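Local coordinates for protein VlsE1 (Borreliella burgdorferi, PDB 1L8W) that serves as a variable surface lipoprotein antigen of the Lyme disease spirochaete and probably takes part in evading the host immune response, at residues H202-S205 against E206-S209; A300-G303 against A304-A308. All blocks are in the same frame, centred on the assembly; numbering follows the deposited sequence.

In the fold
Contact 1 comes first along the chain, at the start of helix 205-216, and contact 2 follows about 90 residues later, near the beginning of the long helix 294-333. Their centres lie about 13 Å apart, on the same side of the chain's centre, and they touch directly: the CB of Ala-208 packs 3.5 Å from the CB of Ala-300. Residues distant in sequence thus meet where two helices pack through small side chains. Contact 1 is a helix N-terminus with its cap; contact 2 is a run of helical turns tied by a salt bridge. Both belong to the largely helical body of this Borrelia lipoprotein.

Contact 1: H202-S205 against E206-S209; sequences HGDS and EAAS
The flat carboxylate of Asp-204 has CB of Glu-206 obliquely over one face, 4.0 Å from OD1. A water at OD1 sits at the edge, near the plane, while a second water, at OD2, lies off the plane on the side of Glu-206 CB. OD1 also serves the cap, accepting from the N of Ala-207 at 3.3 Å, nearly along the C-O axis and with an N-H...O angle of 152°. This classical N-cap depends on a chi1 of 65°, which sets CG between the backbone N and the carbonyl carbon and brings the carboxylate round to the first turn. The methyl of Ala-207 comes to OD1 from the other side of the plane from the capping N, CB to OD1 3.7 Å. Both waters reach OE1 of Glu-206, and they probably ease the approach of two like charges, whose OD1 and OE1 stand 4.6 Å apart. Behind the cap the helix takes up its regular bonding, the N of Ala-208 reaching the O of Asp-204 at 3.1 Å. The N of Ser-205 bonds to Glu-293 in the loop just ahead of helix 294-333, and Ala-208 packs on Ala-297 and Ala-300 of that helix.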
ATOM      1  N   HIS A 202      -7.093 -10.123 -20.683  1.00 26.78           N
ATOM      2  CA  HIS A 202      -7.323  -8.816 -21.271  1.00 24.89           C
ATOM      3  C   HIS A 202      -6.126  -7.891 -21.047  1.00 23.28           C
ATOM      4  O   HIS A 202      -5.920  -6.937 -21.794  1.00 21.20           O
ATOM      5  CB  HIS A 202      -8.605  -8.209 -20.690  1.00 24.19           C
ATOM      6  CG  HIS A 202      -9.838  -9.007 -20.997  1.00 23.67           C
ATOM      7  ND1 HIS A 202     -10.411  -9.037 -22.248  1.00 24.88           N
ATOM      8  CD2 HIS A 202     -10.576  -9.839 -20.225  1.00 22.70           C
ATOM      9  CE1 HIS A 202     -11.451  -9.853 -22.234  1.00 21.85           C
ATOM     10  NE2 HIS A 202     -11.571 -10.354 -21.021  1.00 22.53           N
ATOM     11  N   GLY A 203      -5.319  -8.199 -20.037  1.00 23.13           N
ATOM     12  CA  GLY A 203      -4.168  -7.366 -19.737  1.00 23.46           C
ATOM     13  C   GLY A 203      -3.293  -7.033 -20.936  1.00 25.15           C
ATOM     14  O   GLY A 203      -2.836  -7.923 -21.657  1.00 26.78           O
ATOM     15  N   ASP A 204      -3.071  -5.745 -21.166  1.00 24.56           N
ATOM     16  CA  ASP A 204      -2.218  -5.323 -22.266  1.00 25.00           C
ATOM     17  C   ASP A 204      -1.628  -3.938 -22.058  1.00 23.86           C
ATOM     18  O   ASP A 204      -1.917  -3.254 -21.073  1.00 23.18           O
ATOM     19  CB  ASP A 204      -2.960  -5.388 -23.615  1.00 24.79           C
ATOM     20  CG  ASP A 204      -4.125  -4.405 -23.712  1.00 26.05           C
ATOM     21  OD1 ASP A 204      -4.374  -3.627 -22.762  1.00 24.73           O
ATOM     22  OD2 ASP A 204      -4.798  -4.422 -24.763  1.00 26.71           O
ATOM     23  N   SER A 205      -0.781  -3.555 -23.003  1.00 23.92           N
ATOM     24  CA  SER A 205      -0.082  -2.283 -23.000  1.00 24.28           C
ATOM     25  C   SER A 205      -0.910  -1.103 -22.499  1.00 24.92           C
ATOM     26  O   SER A 205      -0.482  -0.383 -21.601  1.00 25.16           O
ATOM     27  CB  SER A 205       0.439  -2.011 -24.415  1.00 26.14           C
ATOM     28  OG  SER A 205       1.257  -0.860 -24.459  1.00 31.07           O
ATOM     29  N   GLU A 206      -2.090  -0.908 -23.084  1.00 25.70           N
ATOM     30  CA  GLU A 206      -2.981   0.187 -22.714  1.00 25.45           C
ATOM     31  C   GLU A 206      -3.506   0.128 -21.278  1.00 24.98           C
ATOM     32  O   GLU A 206      -3.693   1.169 -20.635  1.00 25.00           O
ATOM     33  CB  GLU A 206      -4.171   0.238 -23.671  1.00 26.05           C
ATOM     34  CG  GLU A 206      -5.386   0.954 -23.087  1.00 31.08           C
ATOM     35  CD  GLU A 206      -6.586   0.907 -24.003  1.00 32.84           C
ATOM     36  OE1 GLU A 206      -6.899  -0.190 -24.503  1.00 35.04           O
ATOM     37  OE2 GLU A 206      -7.219   1.962 -24.216  1.00 36.24           O
ATOM     38  N   ALA A 207      -3.767  -1.078 -20.786  1.00 22.66           N
ATOM     39  CA  ALA A 207      -4.274  -1.239 -19.429  1.00 19.56           C
ATOM     40  C   ALA A 207      -3.180  -0.911 -18.411  1.00 20.18           C
ATOM     41  O   ALA A 207      -3.471  -0.397 -17.330  1.00 18.59           O
ATOM     42  CB  ALA A 207      -4.777  -2.654 -19.222  1.00 18.96           C
ATOM     43  N   ALA A 208      -1.930  -1.212 -18.765  1.00 18.02           N
ATOM     44  CA  ALA A 208      -0.791  -0.938 -17.893  1.00 18.51           C
ATOM     45  C   ALA A 208      -0.586   0.563 -17.807  1.00 18.39           C
ATOM     46  O   ALA A 208      -0.106   1.072 -16.796  1.00 19.21           O
ATOM     47  CB  ALA A 208       0.475  -1.603 -18.432  1.00 17.32           C
ATOM     48  N   SER A 209      -0.941   1.267 -18.880  1.00 18.43           N
ATOM     49  CA  SER A 209      -0.813   2.718 -18.913  1.00 15.40           C
ATOM     50  C   SER A 209      -1.895   3.308 -18.006  1.00 15.99           C
ATOM     51  O   SER A 209      -1.675   4.314 -17.323  1.00 18.01           O
ATOM     52  CB  SER A 209      -0.972   3.226 -20.350  1.00 17.30           C
ATOM     53  OG  SER A 209      -0.619   4.593 -20.477  1.00 17.78           O
TER
HETATM   54  O   HOH W   1      -6.774  -2.335 -22.694  1.00 18.94           O
HETATM   55  O   HOH W   2      -5.763  -2.331 -26.027  1.00 30.19           O

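Contact 2: A300-G303 against A304-A308; sequences AIKG and AAESA
Lys-302 and Glu-306, one turn apart on helix 294-333, meet in a salt bridge, with NZ 2.7 Å from OE2 and using the syn lone pair of that oxygen. The lysine runs extended as far as CE and bends only at its last torsion (chi4 -63°), which swings NZ back to the carboxylate; OE2 also lies 3.1 Å from CG of Lys-302. Glu-306 CG lies beyond the carbonyl oxygen of Lys-302, at 3.2 Å from O. The tightly packed side is apolar: Ile-301, Ala-304 and Ala-305 are buried, the first two against Ala-211 and Ala-212 of helix 205-216, Ile-301 and Ala-305 against Phe-287. Between themselves Ile-301 CD1 and Ala-304 CB touch only loosely, at 4.4 Å. Lys-302, Gly-303 and Ser-307 are partly exposed, though Ser-307 still touches Val-215; its N bonds to the O of Gly-303 at 2.9 Å. Lys-302 NZ also forms a salt bridge with Asp-56, so one ammonium is shared by two carboxylates and ties this helix to the segment around Asp-56. Glu-306 is buried, and pairing its OE2 with the ammonium would be expected to lower the cost of burying the charge and to favour the charged forms of both residues.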
ATOM      1  N   ALA A 300       5.412  -0.585 -17.869  1.00 21.55           N
ATOM      2  CA  ALA A 300       4.361   0.300 -17.390  1.00 21.35           C
ATOM      3  C   ALA A 300       3.706  -0.172 -16.097  1.00 22.38           C
ATOM      4  O   ALA A 300       3.520   0.610 -15.169  1.00 20.90           O
ATOM      5  CB  ALA A 300       3.305   0.473 -18.471  1.00 20.82           C
ATOM      6  N   ILE A 301       3.338  -1.445 -16.025  1.00 24.07           N
ATOM      7  CA  ILE A 301       2.698  -1.912 -14.805  1.00 26.86           C
ATOM      8  C   ILE A 301       3.698  -1.961 -13.647  1.00 25.37           C
ATOM      9  O   ILE A 301       3.357  -1.688 -12.499  1.00 25.14           O
ATOM     10  CB  ILE A 301       2.056  -3.301 -14.991  1.00 30.28           C
ATOM     11  CG1 ILE A 301       1.398  -3.732 -13.676  1.00 32.47           C
ATOM     12  CG2 ILE A 301       3.105  -4.310 -15.392  1.00 32.29           C
ATOM     13  CD1 ILE A 301       0.440  -2.680 -13.101  1.00 32.28           C
ATOM     14  N   LYS A 302       4.934  -2.311 -13.967  1.00 24.91           N
ATOM     15  CA  LYS A 302       6.007  -2.381 -12.984  1.00 25.61           C
ATOM     16  C   LYS A 302       6.235  -0.983 -12.396  1.00 24.16           C
ATOM     17  O   LYS A 302       6.380  -0.816 -11.187  1.00 25.22           O
ATOM     18  CB  LYS A 302       7.276  -2.896 -13.675  1.00 26.50           C
ATOM     19  CG  LYS A 302       8.461  -3.146 -12.784  1.00 28.08           C
ATOM     20  CD  LYS A 302       9.651  -3.659 -13.596  1.00 30.39           C
ATOM     21  CE  LYS A 302      10.915  -3.795 -12.735  1.00 30.51           C
ATOM     22  NZ  LYS A 302      11.377  -2.471 -12.203  1.00 30.22           N
ATOM     23  N   GLY A 303       6.241   0.024 -13.260  1.00 25.29           N
ATOM     24  CA  GLY A 303       6.453   1.381 -12.801  1.00 23.71           C
ATOM     25  C   GLY A 303       5.341   1.848 -11.887  1.00 22.98           C
ATOM     26  O   GLY A 303       5.583   2.577 -10.924  1.00 26.27           O
ATOM     27  N   ALA A 304       4.120   1.413 -12.183  1.00 21.67           N
ATOM     28  CA  ALA A 304       2.948   1.797 -11.406  1.00 17.28           C
ATOM     29  C   ALA A 304       2.935   1.176 -10.020  1.00 15.87           C
ATOM     30  O   ALA A 304       2.728   1.862  -9.019  1.00 15.19           O
ATOM     31  CB  ALA A 304       1.675   1.406 -12.165  1.00 17.65           C
ATOM     32  N   ALA A 305       3.133  -0.135  -9.970  1.00 15.26           N
ATOM     33  CA  ALA A 305       3.139  -0.865  -8.713  1.00 14.77           C
ATOM     34  C   ALA A 305       4.219  -0.282  -7.816  1.00 16.58           C
ATOM     35  O   ALA A 305       3.998  -0.034  -6.628  1.00 16.44           O
ATOM     36  CB  ALA A 305       3.410  -2.355  -8.974  1.00 15.95           C
ATOM     37  N   GLU A 306       5.390  -0.054  -8.399  1.00 18.26           N
ATOM     38  CA  GLU A 306       6.504   0.504  -7.643  1.00 18.45           C
ATOM     39  C   GLU A 306       6.198   1.919  -7.179  1.00 18.57           C
ATOM     40  O   GLU A 306       6.422   2.259  -6.012  1.00 20.93           O
ATOM     41  CB  GLU A 306       7.780   0.446  -8.486  1.00 17.01           C
ATOM     42  CG  GLU A 306       8.292  -0.989  -8.648  1.00 15.00           C
ATOM     43  CD  GLU A 306       9.431  -1.118  -9.631  1.00 19.04           C
ATOM     44  OE1 GLU A 306      10.083  -0.092  -9.945  1.00 19.68           O
ATOM     45  OE2 GLU A 306       9.682  -2.257 -10.081  1.00 17.56           O
ATOM     46  N   SER A 307       5.677   2.753  -8.069  1.00 17.97           N
ATOM     47  CA  SER A 307       5.338   4.110  -7.647  1.00 18.52           C
ATOM     48  C   SER A 307       4.227   4.070  -6.602  1.00 15.71           C
ATOM     49  O   SER A 307       4.264   4.814  -5.628  1.00 17.64           O
ATOM     50  CB  SER A 307       4.900   4.956  -8.837  1.00 17.02           C
ATOM     51  OG  SER A 307       6.020   5.273  -9.634  1.00 20.55           O
ATOM     52  N   ALA A 308       3.237   3.205  -6.809  1.00 15.33           N
ATOM     53  CA  ALA A 308       2.138   3.089  -5.854  1.00 13.09           C
ATOM     54  C   ALA A 308       2.680   2.754  -4.462  1.00 14.92           C
ATOM     55  O   ALA A 308       2.295   3.369  -3.466  1.00 10.72           O
ATOM     56  CB  ALA A 308       1.151   2.012  -6.297  1.00 13.04           C
TER